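Local coordinates for chitin oligosaccharide binding protein NagB2 (Paenibacillus sp. FPU-7, PDB 7EHU) that binds chitin oligosaccharides such as N,N'-diacetylchitobiose and N,N',N''-triacetylchitotriose, probably handing them on for uptake by the cell, at residues 346-349 / 353-356; 168-173 / 236-241. All coordinates share one frame; numbering follows the deposited sequence. Where two conformers were deposited one is given.

In the fold
Neither contact is buried core; both lie at the surface of the two-lobed fold expected of an extracellular solute-binding protein. Interaction 1 is local, joining the end of helix 342-352 to the chain that leaves it, and it runs beside the bound sugar. Interaction 2 bridges two helices far apart in sequence, 170-182 and 230-244, at the protein's periphery. They share no element, and their centres stand about 32 Å apart. Their chemistry follows from place: backbone amides and carbonyls finish a helix in 346-349 / 353-356, with a methyl under a guanidinium, whereas in 168-173 / 236-241 a single cation-pi pair spans two backbones that stay well separated.

Interaction 1 of 2, residues 346-349 / 353-356; sequences GEAL and NRVP
Ala348 and Leu349, near the end of helix 342-352, receive the backbone of Asn353 and Arg354 as the chain turns back, with Leu349 and Asn353 CA atoms 4.3 Å apart. This is a helix C-cap of the alpha-L type: Asn353 takes left-handed backbone angles (phi 58°) just after the helix. Arg354 N donates to Ala348 O at 3.1 Å, a fairly straight bond that approaches from above the carbonyl plane. The bond from Asn353 N to Leu349 O is weak because it is strongly bent. A water lies within hydrogen-bonding distance of both Leu349 O and Asn353 OD1, linking this helical carbonyl to the Asn353 side chain, whose OD1 is also hydrogen-bonded to Thr371 OG1.

In the modelled conformer, one of two, the Arg354 chain bends at chi2 and chi3 and lays its guanidinium across Ala348. The Ala348 methyl sits under one face, off-centre, with CB 3.5 Å from NH2. The charged end pairs with Asp352 through NH1, and the side chain comes within about 4 Å of a bound N-acetylglucosamine, so this cap borders the chitin-oligosaccharide site. Leu349, its CG anti to the backbone N (chi1 176°), reaches out along the emerging chain: CD1 lies 3.5 Å from Arg354 O, while CD2 touches Pro356 CG at 4.2 Å.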
loop_
_atom_site.group_PDB
_atom_site.type_symbol
_atom_site.label_atom_id
_atom_site.label_comp_id
_atom_site.label_asym_id
_atom_site.label_seq_id
_atom_site.Cartn_x
_atom_site.Cartn_y
_atom_site.Cartn_z
ATOM N N GLY A 346 11.870 -1.805 -15.356
ATOM C CA GLY A 346 13.267 -1.770 -14.976
ATOM C C GLY A 346 13.758 -0.371 -14.667
ATOM O O GLY A 346 14.601 -0.180 -13.782
ATOM N N GLU A 347 13.265 0.626 -15.411
ATOM C CA GLU A 347 13.619 2.010 -15.109
ATOM C C GLU A 347 13.040 2.415 -13.754
ATOM O O GLU A 347 13.703 3.097 -12.960
ATOM C CB GLU A 347 13.117 2.946 -16.216
ATOM C CG GLU A 347 13.222 4.428 -15.881
ATOM C CD GLU A 347 13.038 5.367 -17.091
ATOM O OE1 GLU A 347 12.884 4.882 -18.233
ATOM O OE2 GLU A 347 13.078 6.604 -16.901
ATOM N N ALA A 348 11.808 1.974 -13.460
ATOM C CA ALA A 348 11.196 2.271 -12.167
ATOM C C ALA A 348 12.000 1.671 -11.015
ATOM O O ALA A 348 12.182 2.313 -9.972
ATOM C CB ALA A 348 9.744 1.769 -12.140
ATOM N N LEU A 349 12.456 0.424 -11.178
ATOM C CA LEU A 349 13.283 -0.211 -10.160
ATOM C C LEU A 349 14.656 0.452 -10.060
ATOM O O LEU A 349 15.133 0.731 -8.955
ATOM C CB LEU A 349 13.428 -1.696 -10.487
ATOM C CG LEU A 349 14.364 -2.476 -9.560
ATOM C CD1 LEU A 349 13.900 -2.492 -8.119
ATOM C CD2 LEU A 349 14.529 -3.900 -10.057
ATOM N N ASN A 353 13.634 2.504 -7.027
ATOM C CA ASN A 353 13.560 1.329 -6.199
ATOM C C ASN A 353 12.131 0.832 -6.147
ATOM O O ASN A 353 11.707 0.281 -5.132
ATOM C CB ASN A 353 14.121 1.600 -4.800
ATOM C CG ASN A 353 15.636 1.490 -4.769
ATOM O OD1 ASN A 353 16.189 0.400 -4.645
ATOM N ND2 ASN A 353 16.304 2.600 -4.948
ATOM N N ARG A 354 11.380 1.058 -7.237
ATOM C CA ARG A 354 10.003 0.581 -7.315
ATOM C C ARG A 354 9.996 -0.906 -7.691
ATOM O O ARG A 354 10.669 -1.334 -8.628
ATOM C CB ARG A 354 9.174 1.450 -8.279
ATOM C CG ARG A 354 9.206 2.990 -7.970
ATOM C CD ARG A 354 7.912 3.800 -8.301
ATOM N NE ARG A 354 7.715 3.941 -9.755
ATOM C CZ ARG A 354 8.366 4.805 -10.535
ATOM N NH1 ARG A 354 9.282 5.655 -10.063
ATOM N NH2 ARG A 354 8.127 4.804 -11.830
ATOM N N VAL A 355 9.241 -1.681 -6.931
ATOM C CA VAL A 355 9.226 -3.143 -6.962
ATOM C C VAL A 355 8.447 -3.657 -8.167
ATOM O O VAL A 355 7.259 -3.345 -8.269
ATOM C CB VAL A 355 8.552 -3.636 -5.668
ATOM C CG1 VAL A 355 8.274 -5.115 -5.696
ATOM C CG2 VAL A 355 9.360 -3.249 -4.437
ATOM N N PRO A 356 9.033 -4.456 -9.076
ATOM C CA PRO A 356 8.285 -4.846 -10.286
ATOM C C PRO A 356 7.025 -5.647 -10.005
ATOM O O PRO A 356 6.947 -6.440 -9.060
ATOM C CB PRO A 356 9.287 -5.695 -11.072
ATOM C CG PRO A 356 10.615 -5.164 -10.633
ATOM C CD PRO A 356 10.460 -4.839 -9.177
HETATM O O HOH W 1 17.249 -0.582 -7.053
#

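Interaction 2 of 2, residues 168-173 / 236-241; sequences KTWDEF and FKRLKD
Trp170 opens helix 170-182 and Arg238 lies within helix 230-244; the two backbones stay apart, their nearest CA atoms, those of these two residues, being 10.7 Å from each other. Only the side chains bridge the distance. With chi1 at -178°, the indole of Trp170 swings away from its own backbone nitrogen and out toward the second helix. Arg238 answers with a chain extended from CG to NE, bringing its guanidinium end-on over the five-membered part of the ring. NH1 does the touching, standing 3.2 Å from Trp170 NE1 and 3.4 Å from Trp170 CD1. Since both nitrogens are donors, the short NE1 approach is no hydrogen bond; it belongs to a cation-pi contact, in which Arg238 CZ lies 4.7 Å from the centroid of the five-membered ring. The guanidinium does not lie flat on the indole, for the planes are 77° apart, an edge-on approach to the face.

On the outside of the periplasmic-binding-protein-like fold the pair links the first turn of helix 170-182 to helix 230-244, with Ile302 touching both side chains and Leu207 and Thr211 of helix 197-212 beside Arg238. An N-cap fixes the start of helix 170-182: Glu172 N donates to Thr169 OG1 at 3.1 Å. Lys168 N donates to Glu172 OE1 at 2.8 Å, nearly in line with the carboxylate C-O axis. Replacing Trp170 with an alanine would probably leave Arg238 NH1 without its aromatic face and open a gap between the helices. Arg238 is also steadied from its own helix, where NE forms a salt bridge with Asp234.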
loop_
_atom_site.group_PDB
_atom_site.type_symbol
_atom_site.label_atom_id
_atom_site.label_comp_id
_atom_site.label_asym_id
_atom_site.label_seq_id
_atom_site.Cartn_x
_atom_site.Cartn_y
_atom_site.Cartn_z
ATOM N N LYS A 168 13.761 -9.760 16.142
ATOM C CA LYS A 168 13.055 -10.839 15.463
ATOM C C LYS A 168 11.770 -11.240 16.175
ATOM O O LYS A 168 10.866 -11.804 15.542
ATOM C CB LYS A 168 13.930 -12.090 15.401
ATOM C CG LYS A 168 15.171 -11.930 14.584
ATOM C CD LYS A 168 15.909 -13.257 14.556
ATOM C CE LYS A 168 17.351 -13.141 14.187
ATOM N NZ LYS A 168 18.003 -12.142 15.075
ATOM N N THR A 169 11.682 -10.991 17.478
ATOM C CA THR A 169 10.538 -11.382 18.284
ATOM C C THR A 169 9.945 -10.149 18.955
ATOM O O THR A 169 10.583 -9.096 19.049
ATOM C CB THR A 169 10.944 -12.353 19.391
ATOM O OG1 THR A 169 11.737 -11.624 20.337
ATOM C CG2 THR A 169 11.709 -13.570 18.831
ATOM N N TRP A 170 8.697 -10.289 19.404
ATOM C CA TRP A 170 8.014 -9.182 20.059
ATOM C C TRP A 170 8.775 -8.733 21.299
ATOM O O TRP A 170 8.877 -7.531 21.570
ATOM C CB TRP A 170 6.575 -9.583 20.408
ATOM C CG TRP A 170 5.799 -8.472 21.053
ATOM C CD1 TRP A 170 5.524 -8.318 22.387
ATOM C CD2 TRP A 170 5.237 -7.330 20.392
ATOM N NE1 TRP A 170 4.817 -7.153 22.591
ATOM C CE2 TRP A 170 4.631 -6.528 21.384
ATOM C CE3 TRP A 170 5.194 -6.905 19.061
ATOM C CZ2 TRP A 170 3.978 -5.338 21.082
ATOM C CZ3 TRP A 170 4.537 -5.720 18.762
ATOM C CH2 TRP A 170 3.951 -4.947 19.772
ATOM N N ASP A 171 9.338 -9.680 22.052
ATOM C CA ASP A 171 10.071 -9.307 23.260
ATOM C C ASP A 171 11.331 -8.515 22.919
ATOM O O ASP A 171 11.663 -7.545 23.612
ATOM C CB ASP A 171 10.378 -10.553 24.096
ATOM C CG ASP A 171 9.153 -11.050 24.875
ATOM O OD1 ASP A 171 9.190 -12.187 25.398
ATOM O OD2 ASP A 171 8.140 -10.312 24.951
ATOM N N GLU A 172 12.031 -8.887 21.841
ATOM C CA GLU A 172 13.187 -8.099 21.422
ATOM C C GLU A 172 12.746 -6.723 20.933
ATOM O O GLU A 172 13.444 -5.724 21.139
ATOM C CB GLU A 172 13.958 -8.830 20.320
ATOM C CG GLU A 172 14.647 -10.122 20.758
ATOM C CD GLU A 172 15.337 -10.879 19.608
ATOM O OE1 GLU A 172 15.069 -10.612 18.417
ATOM O OE2 GLU A 172 16.159 -11.772 19.901
ATOM N N PHE A 173 11.587 -6.659 20.278
ATOM C CA PHE A 173 11.050 -5.398 19.772
ATOM C C PHE A 173 10.712 -4.461 20.927
ATOM O O PHE A 173 11.101 -3.288 20.920
ATOM C CB PHE A 173 9.812 -5.726 18.920
ATOM C CG PHE A 173 9.130 -4.535 18.287
ATOM C CD1 PHE A 173 9.733 -3.812 17.262
ATOM C CD2 PHE A 173 7.850 -4.181 18.670
ATOM C CE1 PHE A 173 9.069 -2.736 16.668
ATOM C CE2 PHE A 173 7.204 -3.115 18.080
ATOM C CZ PHE A 173 7.813 -2.387 17.092
ATOM N N PHE A 236 -5.290 -4.673 18.821
ATOM C CA PHE A 236 -5.626 -3.278 19.073
ATOM C C PHE A 236 -5.197 -2.851 20.459
ATOM O O PHE A 236 -4.819 -1.692 20.651
ATOM C CB PHE A 236 -7.107 -3.037 18.829
ATOM C CG PHE A 236 -7.462 -3.083 17.380
ATOM C CD1 PHE A 236 -7.131 -2.036 16.537
ATOM C CD2 PHE A 236 -8.060 -4.199 16.834
ATOM C CE1 PHE A 236 -7.429 -2.088 15.178
ATOM C CE2 PHE A 236 -8.357 -4.244 15.483
ATOM C CZ PHE A 236 -8.036 -3.188 14.655
ATOM N N LYS A 237 -5.227 -3.773 21.428
ATOM C CA LYS A 237 -4.645 -3.482 22.733
ATOM C C LYS A 237 -3.162 -3.159 22.618
ATOM O O LYS A 237 -2.674 -2.223 23.258
ATOM C CB LYS A 237 -4.888 -4.628 23.719
ATOM C CG LYS A 237 -6.361 -4.730 24.125
ATOM C CD LYS A 237 -6.661 -5.759 25.208
ATOM C CE LYS A 237 -5.610 -5.637 26.290
ATOM N NZ LYS A 237 -5.701 -6.401 27.534
ATOM N N ARG A 238 -2.422 -3.925 21.828
ATOM C CA ARG A 238 -1.005 -3.633 21.655
ATOM C C ARG A 238 -0.782 -2.303 20.931
ATOM O O ARG A 238 0.149 -1.563 21.269
ATOM C CB ARG A 238 -0.321 -4.790 20.927
ATOM C CG ARG A 238 -0.203 -6.075 21.754
ATOM C CD ARG A 238 0.184 -7.246 20.888
ATOM N NE ARG A 238 -0.018 -8.536 21.540
ATOM C CZ ARG A 238 0.916 -9.290 22.089
ATOM N NH1 ARG A 238 2.195 -8.939 22.066
ATOM N NH2 ARG A 238 0.555 -10.446 22.613
ATOM N N LEU A 239 -1.590 -2.004 19.909
ATOM C CA LEU A 239 -1.463 -0.722 19.220
ATOM C C LEU A 239 -1.637 0.424 20.203
ATOM O O LEU A 239 -0.844 1.370 20.231
ATOM C CB LEU A 239 -2.516 -0.613 18.120
ATOM C CG LEU A 239 -2.523 0.667 17.280
ATOM C CD1 LEU A 239 -1.240 0.858 16.479
ATOM C CD2 LEU A 239 -3.728 0.662 16.361
ATOM N N LYS A 240 -2.685 0.348 21.024
ATOM C CA LYS A 240 -2.909 1.362 22.043
ATOM C C LYS A 240 -1.737 1.439 23.015
ATOM O O LYS A 240 -1.297 2.537 23.371
ATOM C CB LYS A 240 -4.228 1.052 22.758
ATOM C CG LYS A 240 -4.660 2.035 23.826
ATOM C CD LYS A 240 -4.725 3.463 23.315
ATOM C CE LYS A 240 -5.226 4.419 24.389
ATOM N NZ LYS A 240 -5.281 5.806 23.867
ATOM N N ASP A 241 -1.181 0.289 23.414
ATOM C CA ASP A 241 -0.068 0.310 24.359
ATOM C C ASP A 241 1.164 0.985 23.758
ATOM O O ASP A 241 1.894 1.681 24.467
ATOM C CB ASP A 241 0.268 -1.102 24.859
ATOM C CG ASP A 241 1.105 -1.085 26.142
ATOM O OD1 ASP A 241 0.599 -0.586 27.183
ATOM O OD2 ASP A 241 2.265 -1.557 26.118
#